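Local coordinates for protein PHOX (Pseudomonas fluorescens, PDB 4A9V) that probably hydrolyses phosphate monoesters as an alkaline phosphatase of beta-propeller fold, using a cofactor built from an oxo-bridged iron pair and calcium ions, at residues L35-Q40 / R570-A575; N45-D50 / E61-D66; R523-P528 / V547-P552. All coordinates share one frame; numbering follows the deposited sequence.

Contact 1: L35-Q40 / R570-A575; sequences LISWGQ and RSSVMA
Ser37 CB lies over one face of the Arg570 guanidinium, 3.5 Å above the plane, and the ring of Phe49 lies over the other, a cation-pi contact; the edge, in plane, takes the Trp38 carbonyl and a water. Arg570 NE and Arg570 NH2, at 2.9 and 2.8 Å, both donate to Trp38 O: the guanidinium grips this oxygen side-on with two nitrogens, NE nearly along the C=O axis and NH2 above the carbonyl plane, which probably limits its rotation. A bend at chi3 (69°) brings it there. Water 1 joins Arg570 NH2 to Gln40 OE1, and Arg570 NH1 forms a salt bridge with Glu562. The indole of Trp38 stands at 77° to the guanidinium, its CE3 4.0 Å from Arg570 CG, while its NE1 is bonded to Gln60. Ser37 OG and Ser572 OG meet at 2.7 Å, and Ser572 OG also bonds Arg570 O. The antiparallel ladder pairs Ser37 with Ser572 (non-hydrogen-bonded) and Ile36 with Val573 (hydrogen-bonded, Val573 N to Ile36 O 2.9 Å); beyond the strand end Trp38 N bonds Ser571 O at 2.9 Å. At a classic bulge, Val573 O accepts from Leu35 N at 2.8 Å and weakly from Ile36 N. Strand 30-37 thus pairs with the last strand, 572-578, a Velcro-like closure of the propeller; strand 544-550 flanks the latter on its other side, and Val573 packs on Asn68 and Met71 of strand 68-76.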
loop_
_atom_site.group_PDB
_atom_site.type_symbol
_atom_site.label_atom_id
_atom_site.label_comp_id
_atom_site.label_asym_id
_atom_site.label_seq_id
_atom_site.Cartn_x
_atom_site.Cartn_y
_atom_site.Cartn_z
ATOM N N LEU A 35 17.092 -8.480 -5.862
ATOM C CA LEU A 35 16.515 -9.779 -5.532
ATOM C C LEU A 35 15.742 -10.359 -6.716
ATOM O O LEU A 35 15.936 -11.514 -7.102
ATOM C CB LEU A 35 15.600 -9.665 -4.309
ATOM C CG LEU A 35 14.984 -10.986 -3.834
ATOM C CD1 LEU A 35 16.023 -11.873 -3.163
ATOM C CD2 LEU A 35 13.802 -10.739 -2.910
ATOM N N ILE A 36 14.863 -9.546 -7.290
ATOM C CA ILE A 36 14.006 -9.980 -8.390
ATOM C C ILE A 36 13.445 -8.736 -9.070
ATOM O O ILE A 36 13.318 -7.687 -8.437
ATOM C CB ILE A 36 12.862 -10.910 -7.897
ATOM C CG1 ILE A 36 12.095 -11.532 -9.070
ATOM C CG2 ILE A 36 11.933 -10.195 -6.924
ATOM C CD1 ILE A 36 11.343 -12.789 -8.679
ATOM N N SER A 37 13.199 -8.836 -10.373
ATOM C CA SER A 37 12.653 -7.736 -11.161
ATOM C C SER A 37 11.402 -8.183 -11.918
ATOM O O SER A 37 11.250 -9.355 -12.271
ATOM C CB SER A 37 13.682 -7.239 -12.185
ATOM O OG SER A 37 14.859 -6.752 -11.570
ATOM N N TRP A 38 10.579 -7.203 -12.271
ATOM C CA TRP A 38 9.485 -7.390 -13.213
ATOM C C TRP A 38 9.916 -8.255 -14.367
ATOM O O TRP A 38 10.940 -7.992 -15.006
ATOM C CB TRP A 38 9.002 -6.035 -13.723
ATOM C CG TRP A 38 8.122 -6.134 -14.923
ATOM C CD1 TRP A 38 7.006 -6.942 -15.108
ATOM C CD2 TRP A 38 8.326 -5.458 -16.191
ATOM N NE1 TRP A 38 6.519 -6.806 -16.379
ATOM C CE2 TRP A 38 7.276 -5.924 -17.078
ATOM C CE3 TRP A 38 9.226 -4.513 -16.644
ATOM C CZ2 TRP A 38 7.172 -5.471 -18.381
ATOM C CZ3 TRP A 38 9.130 -4.080 -17.960
ATOM C CH2 TRP A 38 8.129 -4.550 -18.811
ATOM N N GLY A 39 9.147 -9.306 -14.639
ATOM C CA GLY A 39 9.372 -10.146 -15.805
ATOM C C GLY A 39 10.121 -11.439 -15.532
ATOM O O GLY A 39 10.182 -12.303 -16.405
ATOM N N GLN A 40 10.672 -11.600 -14.331
ATOM C CA GLN A 40 11.406 -12.816 -13.983
ATOM C C GLN A 40 10.474 -14.025 -14.025
ATOM O O GLN A 40 9.504 -14.072 -13.278
ATOM C CB GLN A 40 11.970 -12.668 -12.575
ATOM C CG GLN A 40 12.628 -13.921 -12.025
ATOM C CD GLN A 40 13.837 -14.342 -12.828
ATOM O OE1 GLN A 40 14.716 -13.526 -13.115
ATOM N NE2 GLN A 40 13.891 -15.618 -13.193
ATOM N N ARG A 570 13.341 -1.718 -15.042
ATOM C CA ARG A 570 12.458 -2.738 -14.479
ATOM C C ARG A 570 12.290 -2.511 -12.983
ATOM O O ARG A 570 13.267 -2.502 -12.239
ATOM C CB ARG A 570 13.027 -4.137 -14.722
ATOM C CG ARG A 570 13.188 -4.478 -16.195
ATOM C CD ARG A 570 14.099 -5.674 -16.397
ATOM N NE ARG A 570 13.492 -6.913 -15.921
ATOM C CZ ARG A 570 14.111 -8.084 -15.931
ATOM N NH1 ARG A 570 15.381 -8.153 -16.313
ATOM N NH2 ARG A 570 13.475 -9.176 -15.532
ATOM N N SER A 571 11.041 -2.406 -12.536
ATOM C CA SER A 571 10.734 -2.414 -11.109
ATOM C C SER A 571 11.390 -3.624 -10.470
ATOM O O SER A 571 11.362 -4.726 -11.030
ATOM C CB SER A 571 9.222 -2.484 -10.889
ATOM O OG SER A 571 8.576 -1.306 -11.335
ATOM N N SER A 572 11.994 -3.406 -9.309
ATOM C CA SER A 572 12.781 -4.437 -8.659
ATOM C C SER A 572 12.595 -4.395 -7.157
ATOM O O SER A 572 12.351 -3.332 -6.578
ATOM C CB SER A 572 14.263 -4.257 -8.982
ATOM O OG SER A 572 14.504 -4.334 -10.375
ATOM N N VAL A 573 12.748 -5.559 -6.532
ATOM C CA VAL A 573 12.936 -5.658 -5.102
ATOM C C VAL A 573 14.428 -5.762 -4.846
ATOM O O VAL A 573 15.115 -6.604 -5.444
ATOM C CB VAL A 573 12.197 -6.888 -4.531
ATOM C CG1 VAL A 573 12.441 -7.030 -3.038
ATOM C CG2 VAL A 573 10.707 -6.794 -4.818
ATOM N N MET A 574 14.922 -4.896 -3.968
ATOM C CA MET A 574 16.332 -4.835 -3.612
ATOM C C MET A 574 16.548 -5.451 -2.241
ATOM O O MET A 574 15.706 -5.324 -1.359
ATOM C CB MET A 574 16.809 -3.379 -3.574
ATOM C CG MET A 574 16.459 -2.572 -4.811
ATOM S SD MET A 574 17.135 -3.248 -6.342
ATOM C CE MET A 574 18.893 -3.079 -6.049
ATOM N N ALA A 575 17.717 -6.055 -2.064
ATOM C CA ALA A 575 18.196 -6.502 -0.766
ATOM C C ALA A 575 19.323 -5.589 -0.297
ATOM O O ALA A 575 20.328 -5.427 -0.997
ATOM C CB ALA A 575 18.699 -7.936 -0.861
HETATM O O HOH W 1 14.597 -11.906 -15.465
#

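Contact 2: N45-D50 / E61-D66; sequences NGPAFD and EVQFGD
Gln63 NE2 is the best-held polar atom, gripped by two partners: Pro47 O at 2.9 Å and water 2 at 3.0 Å. The setting is a pair of irregular loops on either side of the short helix 57-60, in the connection between strands 30-37 and 68-76 of the propeller, at its surface. The bond to Pro47 O is nearly straight at the hydrogen (164°), and the oxygen lies in the amide plane of Gln63. Seen from the acceptor it is less regular, since the nitrogen stands above the carbonyl plane of Pro47 with a C=O...N angle of 125°. Water 2 passes the grip on to Ala48 O, which it reaches at 2.9 Å, so the amide group secures two successive carbonyls of the loop 45-50. Gln63 reaches them with CG anti to its carbonyl carbon (chi1 -70°) and an extended chain beyond. An alanine here would probably loosen the loop, as both the direct bond to Pro47 and the water bridge to Ala48 would be lost. On the backbone side, Gln63 O accepts from Arg142. The apolar part of the contact is small: Val62 CG2, set between its own backbone N and carbonyl carbon, lies 3.8 Å from both Pro47 CG and Pro47 CD, the two side chains crossing at about a right angle.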
loop_
_atom_site.group_PDB
_atom_site.type_symbol
_atom_site.label_atom_id
_atom_site.label_comp_id
_atom_site.label_asym_id
_atom_site.label_seq_id
_atom_site.Cartn_x
_atom_site.Cartn_y
_atom_site.Cartn_z
ATOM N N ASN A 45 12.043 -23.746 -16.063
ATOM C CA ASN A 45 11.990 -23.626 -17.517
ATOM C C ASN A 45 11.004 -22.571 -17.996
ATOM O O ASN A 45 10.618 -22.563 -19.161
ATOM C CB ASN A 45 11.646 -24.971 -18.164
ATOM C CG ASN A 45 12.738 -26.000 -17.971
ATOM O OD1 ASN A 45 13.919 -25.654 -17.884
ATOM N ND2 ASN A 45 12.341 -27.253 -17.773
ATOM N N GLY A 46 10.690 -21.615 -17.133
ATOM C CA GLY A 46 9.725 -20.592 -17.491
ATOM C C GLY A 46 10.278 -19.618 -18.512
ATOM O O GLY A 46 11.481 -19.542 -18.727
ATOM N N PRO A 47 9.395 -18.818 -19.109
ATOM C CA PRO A 47 9.784 -17.941 -20.202
ATOM C C PRO A 47 10.656 -16.783 -19.712
ATOM O O PRO A 47 10.273 -16.051 -18.799
ATOM C CB PRO A 47 8.441 -17.440 -20.747
ATOM C CG PRO A 47 7.490 -17.584 -19.598
ATOM C CD PRO A 47 7.943 -18.817 -18.877
ATOM N N ALA A 48 11.787 -16.579 -20.375
ATOM C CA ALA A 48 12.678 -15.480 -20.036
ATOM C C ALA A 48 11.981 -14.150 -20.285
ATOM O O ALA A 48 11.222 -14.003 -21.246
ATOM C CB ALA A 48 13.956 -15.567 -20.857
ATOM N N PHE A 49 12.342 -13.156 -19.479
ATOM C CA PHE A 49 11.953 -11.784 -19.750
ATOM C C PHE A 49 12.420 -11.366 -21.138
ATOM O O PHE A 49 13.558 -11.626 -21.528
ATOM C CB PHE A 49 12.536 -10.847 -18.694
ATOM C CG PHE A 49 12.231 -9.393 -18.940
ATOM C CD1 PHE A 49 10.936 -8.919 -18.849
ATOM C CD2 PHE A 49 13.239 -8.507 -19.278
ATOM C CE1 PHE A 49 10.653 -7.585 -19.069
ATOM C CE2 PHE A 49 12.968 -7.162 -19.464
ATOM C CZ PHE A 49 11.670 -6.701 -19.362
ATOM N N ASP A 50 11.532 -10.699 -21.863
ATOM C CA ASP A 50 11.813 -10.228 -23.212
ATOM C C ASP A 50 11.818 -8.699 -23.207
ATOM O O ASP A 50 10.765 -8.067 -23.146
ATOM C CB ASP A 50 10.745 -10.765 -24.166
ATOM C CG ASP A 50 11.003 -10.384 -25.607
ATOM O OD1 ASP A 50 11.893 -9.542 -25.849
ATOM O OD2 ASP A 50 10.260 -10.875 -26.483
ATOM N N GLU A 61 1.680 -14.114 -17.019
ATOM C CA GLU A 61 0.947 -14.796 -15.953
ATOM C C GLU A 61 1.811 -15.748 -15.135
ATOM O O GLU A 61 1.388 -16.172 -14.060
ATOM C CB GLU A 61 -0.270 -15.538 -16.519
ATOM C CG GLU A 61 -1.353 -14.581 -17.008
ATOM C CD GLU A 61 -2.503 -15.243 -17.751
ATOM O OE1 GLU A 61 -2.393 -16.419 -18.152
ATOM O OE2 GLU A 61 -3.454 -14.519 -18.113
ATOM N N VAL A 62 3.017 -16.058 -15.616
ATOM C CA VAL A 62 3.955 -16.914 -14.886
ATOM C C VAL A 62 5.298 -16.214 -14.644
ATOM O O VAL A 62 6.298 -16.857 -14.326
ATOM C CB VAL A 62 4.182 -18.278 -15.589
ATOM C CG1 VAL A 62 2.897 -19.092 -15.581
ATOM C CG2 VAL A 62 4.710 -18.102 -17.005
ATOM N N GLN A 63 5.283 -14.887 -14.731
ATOM C CA GLN A 63 6.452 -14.055 -14.460
ATOM C C GLN A 63 6.127 -13.079 -13.338
ATOM O O GLN A 63 4.979 -12.681 -13.157
ATOM C CB GLN A 63 6.850 -13.262 -15.713
ATOM C CG GLN A 63 7.440 -14.129 -16.813
ATOM C CD GLN A 63 7.440 -13.454 -18.172
ATOM O OE1 GLN A 63 6.627 -12.560 -18.458
ATOM N NE2 GLN A 63 8.296 -13.942 -19.055
ATOM N N PHE A 64 7.153 -12.701 -12.586
ATOM C CA PHE A 64 7.025 -11.656 -11.587
ATOM C C PHE A 64 6.308 -10.454 -12.204
ATOM O O PHE A 64 6.619 -10.031 -13.316
ATOM C CB PHE A 64 8.412 -11.253 -11.080
ATOM C CG PHE A 64 8.391 -10.464 -9.804
ATOM C CD1 PHE A 64 8.115 -11.089 -8.598
ATOM C CD2 PHE A 64 8.721 -9.123 -9.801
ATOM C CE1 PHE A 64 8.148 -10.382 -7.415
ATOM C CE2 PHE A 64 8.752 -8.404 -8.620
ATOM C CZ PHE A 64 8.457 -9.034 -7.424
ATOM N N GLY A 65 5.332 -9.921 -11.477
ATOM C CA GLY A 65 4.502 -8.847 -11.992
ATOM C C GLY A 65 5.235 -7.525 -12.024
ATOM O O GLY A 65 6.419 -7.426 -11.682
ATOM N N ASP A 66 4.527 -6.504 -12.496
ATOM C CA ASP A 66 5.099 -5.179 -12.694
ATOM C C ASP A 66 4.895 -4.317 -11.446
ATOM O O ASP A 66 4.161 -4.678 -10.525
ATOM C CB ASP A 66 4.460 -4.532 -13.931
ATOM C CG ASP A 66 5.376 -3.533 -14.633
ATOM O OD1 ASP A 66 6.439 -3.181 -14.070
ATOM O OD2 ASP A 66 4.997 -3.079 -15.738
HETATM O O HOH W 2 8.568 -13.175 -21.903
#

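Contact 3: R523-P528 / V547-P552; sequences RFMVGP and VGIQHP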
loop_
_atom_site.group_PDB
_atom_site.type_symbol
_atom_site.label_atom_id
_atom_site.label_comp_id
_atom_site.label_asym_id
_atom_site.label_seq_id
_atom_site.Cartn_x
_atom_site.Cartn_y
_atom_site.Cartn_z
ATOM N N ARG A 523 18.259 10.540 6.482
ATOM C CA ARG A 523 18.103 9.935 5.163
ATOM C C ARG A 523 19.027 8.736 5.024
ATOM O O ARG A 523 20.221 8.825 5.333
ATOM C CB ARG A 523 18.390 10.956 4.059
ATOM C CG ARG A 523 17.994 10.467 2.679
ATOM C CD ARG A 523 18.296 11.483 1.586
ATOM N NE ARG A 523 17.523 12.711 1.740
ATOM C CZ ARG A 523 18.016 13.875 2.154
ATOM N NH1 ARG A 523 19.295 14.004 2.481
ATOM N NH2 ARG A 523 17.239 14.947 2.173
ATOM N N PHE A 524 18.468 7.616 4.569
ATOM C CA PHE A 524 19.183 6.341 4.507
ATOM C C PHE A 524 19.491 5.903 3.072
ATOM O O PHE A 524 20.568 5.364 2.824
ATOM C CB PHE A 524 18.373 5.257 5.231
ATOM C CG PHE A 524 18.978 3.884 5.142
ATOM C CD1 PHE A 524 20.001 3.503 5.987
ATOM C CD2 PHE A 524 18.492 2.959 4.235
ATOM C CE1 PHE A 524 20.568 2.244 5.883
ATOM C CE2 PHE A 524 19.032 1.689 4.153
ATOM C CZ PHE A 524 20.057 1.322 4.996
ATOM N N MET A 525 18.530 6.044 2.160
ATOM C CA MET A 525 18.675 5.549 0.793
ATOM C C MET A 525 18.033 6.539 -0.168
ATOM O O MET A 525 16.989 7.119 0.127
ATOM C CB MET A 525 18.004 4.176 0.641
ATOM C CG MET A 525 18.214 3.534 -0.719
ATOM S SD MET A 525 17.325 1.973 -0.896
ATOM C CE MET A 525 15.691 2.572 -1.289
ATOM N N VAL A 526 18.648 6.701 -1.335
ATOM C CA VAL A 526 18.014 7.387 -2.445
ATOM C C VAL A 526 17.922 6.438 -3.629
ATOM O O VAL A 526 18.843 5.660 -3.888
ATOM C CB VAL A 526 18.786 8.662 -2.857
ATOM C CG1 VAL A 526 18.043 9.366 -3.978
ATOM C CG2 VAL A 526 18.997 9.588 -1.665
ATOM N N GLY A 527 16.761 6.435 -4.274
ATOM C CA GLY A 527 16.506 5.565 -5.407
ATOM C C GLY A 527 16.786 6.221 -6.743
ATOM O O GLY A 527 17.170 7.395 -6.813
ATOM N N PRO A 528 16.549 5.468 -7.819
ATOM C CA PRO A 528 16.900 5.899 -9.163
ATOM C C PRO A 528 15.845 6.814 -9.796
ATOM O O PRO A 528 14.855 7.198 -9.161
ATOM C CB PRO A 528 17.029 4.576 -9.926
ATOM C CG PRO A 528 16.098 3.648 -9.222
ATOM C CD PRO A 528 16.225 4.030 -7.771
ATOM N N VAL A 547 13.537 -3.809 -0.007
ATOM C CA VAL A 547 12.813 -2.585 -0.327
ATOM C C VAL A 547 12.531 -2.557 -1.827
ATOM O O VAL A 547 13.352 -2.999 -2.632
ATOM C CB VAL A 547 13.595 -1.326 0.128
ATOM C CG1 VAL A 547 14.948 -1.226 -0.562
ATOM C CG2 VAL A 547 12.775 -0.065 -0.101
ATOM N N GLY A 548 11.359 -2.063 -2.199
ATOM C CA GLY A 548 10.972 -1.981 -3.597
ATOM C C GLY A 548 11.336 -0.667 -4.265
ATOM O O GLY A 548 11.234 0.422 -3.678
ATOM N N ILE A 549 11.714 -0.793 -5.534
ATOM C CA ILE A 549 11.904 0.329 -6.428
ATOM C C ILE A 549 10.873 0.183 -7.540
ATOM O O ILE A 549 10.937 -0.742 -8.350
ATOM C CB ILE A 549 13.326 0.308 -7.024
ATOM C CG1 ILE A 549 14.389 0.400 -5.918
ATOM C CG2 ILE A 549 13.487 1.417 -8.050
ATOM C CD1 ILE A 549 14.293 1.624 -5.029
ATOM N N GLN A 550 9.852 1.027 -7.480
ATOM C CA GLN A 550 8.684 0.903 -8.332
ATOM C C GLN A 550 8.738 1.921 -9.471
ATOM O O GLN A 550 9.091 3.081 -9.266
ATOM C CB GLN A 550 7.406 1.100 -7.500
ATOM C CG GLN A 550 6.131 0.699 -8.221
ATOM C CD GLN A 550 4.888 1.204 -7.529
ATOM O OE1 GLN A 550 4.784 2.391 -7.210
ATOM N NE2 GLN A 550 3.917 0.319 -7.327
ATOM N N HIS A 551 8.351 1.458 -10.657
ATOM C CA HIS A 551 8.311 2.267 -11.881
ATOM C C HIS A 551 9.514 3.153 -12.097
ATOM O O HIS A 551 9.372 4.305 -12.490
ATOM C CB HIS A 551 7.000 3.064 -12.006
ATOM C CG HIS A 551 6.765 4.074 -10.896
ATOM N ND1 HIS A 551 7.446 5.238 -10.796
ATOM C CD2 HIS A 551 5.835 4.077 -9.862
ATOM C CE1 HIS A 551 6.982 5.937 -9.746
ATOM N NE2 HIS A 551 5.993 5.230 -9.181
ATOM N N PRO A 552 10.730 2.594 -11.985
ATOM C CA PRO A 552 11.862 3.394 -12.433
ATOM C C PRO A 552 11.680 3.844 -13.877
ATOM O O PRO A 552 11.219 3.074 -14.720
ATOM C CB PRO A 552 13.051 2.435 -12.295
ATOM C CG PRO A 552 12.448 1.083 -12.417
ATOM C CD PRO A 552 11.101 1.185 -11.765
#
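Two consecutive blades of the propeller meet here: strand 521-526 is an edge strand of its four-stranded sheet, and strand 544-550 is an inner strand of the next. No hydrogen bond crosses; the evidence is side-chain contact alone. Met525, with CG anti to its backbone N (chi1 -175°) and chi2 also extended, bends only at chi3 (81°), which places its tip against Val547: Met525 CE lies 3.9 Å from Val547 CG1. The Met525 and Ile549 side chains cross obliquely, with Met525 CE 4.1 Å from Ile549 CD1. Farther along, Pro528 and Ile549 meet tip to tip, with Pro528 CG 3.6 Å from Ile549 CG2. In Ile549, CG2 meets the proline, while CD1 lies equally near Met525 CE and Pro528 CD. The segments draw together as they run, from 10.1 Å between the CA atoms of Met525 and Val547 to 6.5 Å between those of Pro528 and Pro552. Val533 of strand 532-538 touches both Met525 and Val547. Next to Pro552, His551 bonds through NE2 to Glu532, which holds a lithium ion here and is also known as a calcium ligand of this protein. Such hydrophobic packing of one sheet on the next is typical of neighbouring blades in a beta-propeller.

Contact 1 lies within one four-stranded sheet, and contact 3 joins that sheet to the neighbouring one through strand 544-550. Strands 544-550 and 572-578 are neighbours, joined by Met574 N to Val547 O and Ser572 O to Ile549 N, with the contact centres about 12 Å apart. Contact 1 spans almost the whole chain, and both others fall within that span, contact 2 before contact 3. Contact 2, its centre about 11 Å from that of contact 1, meets it through backbone bonds from Phe64 to Gly39 and Gln40. Contacts 2 and 3 do not touch, their centres about 23 Å apart. Contact 1 thus closes the ring, contact 3 joins the last blade to the one before it, and contact 2 orders the surface loops beside contact 1.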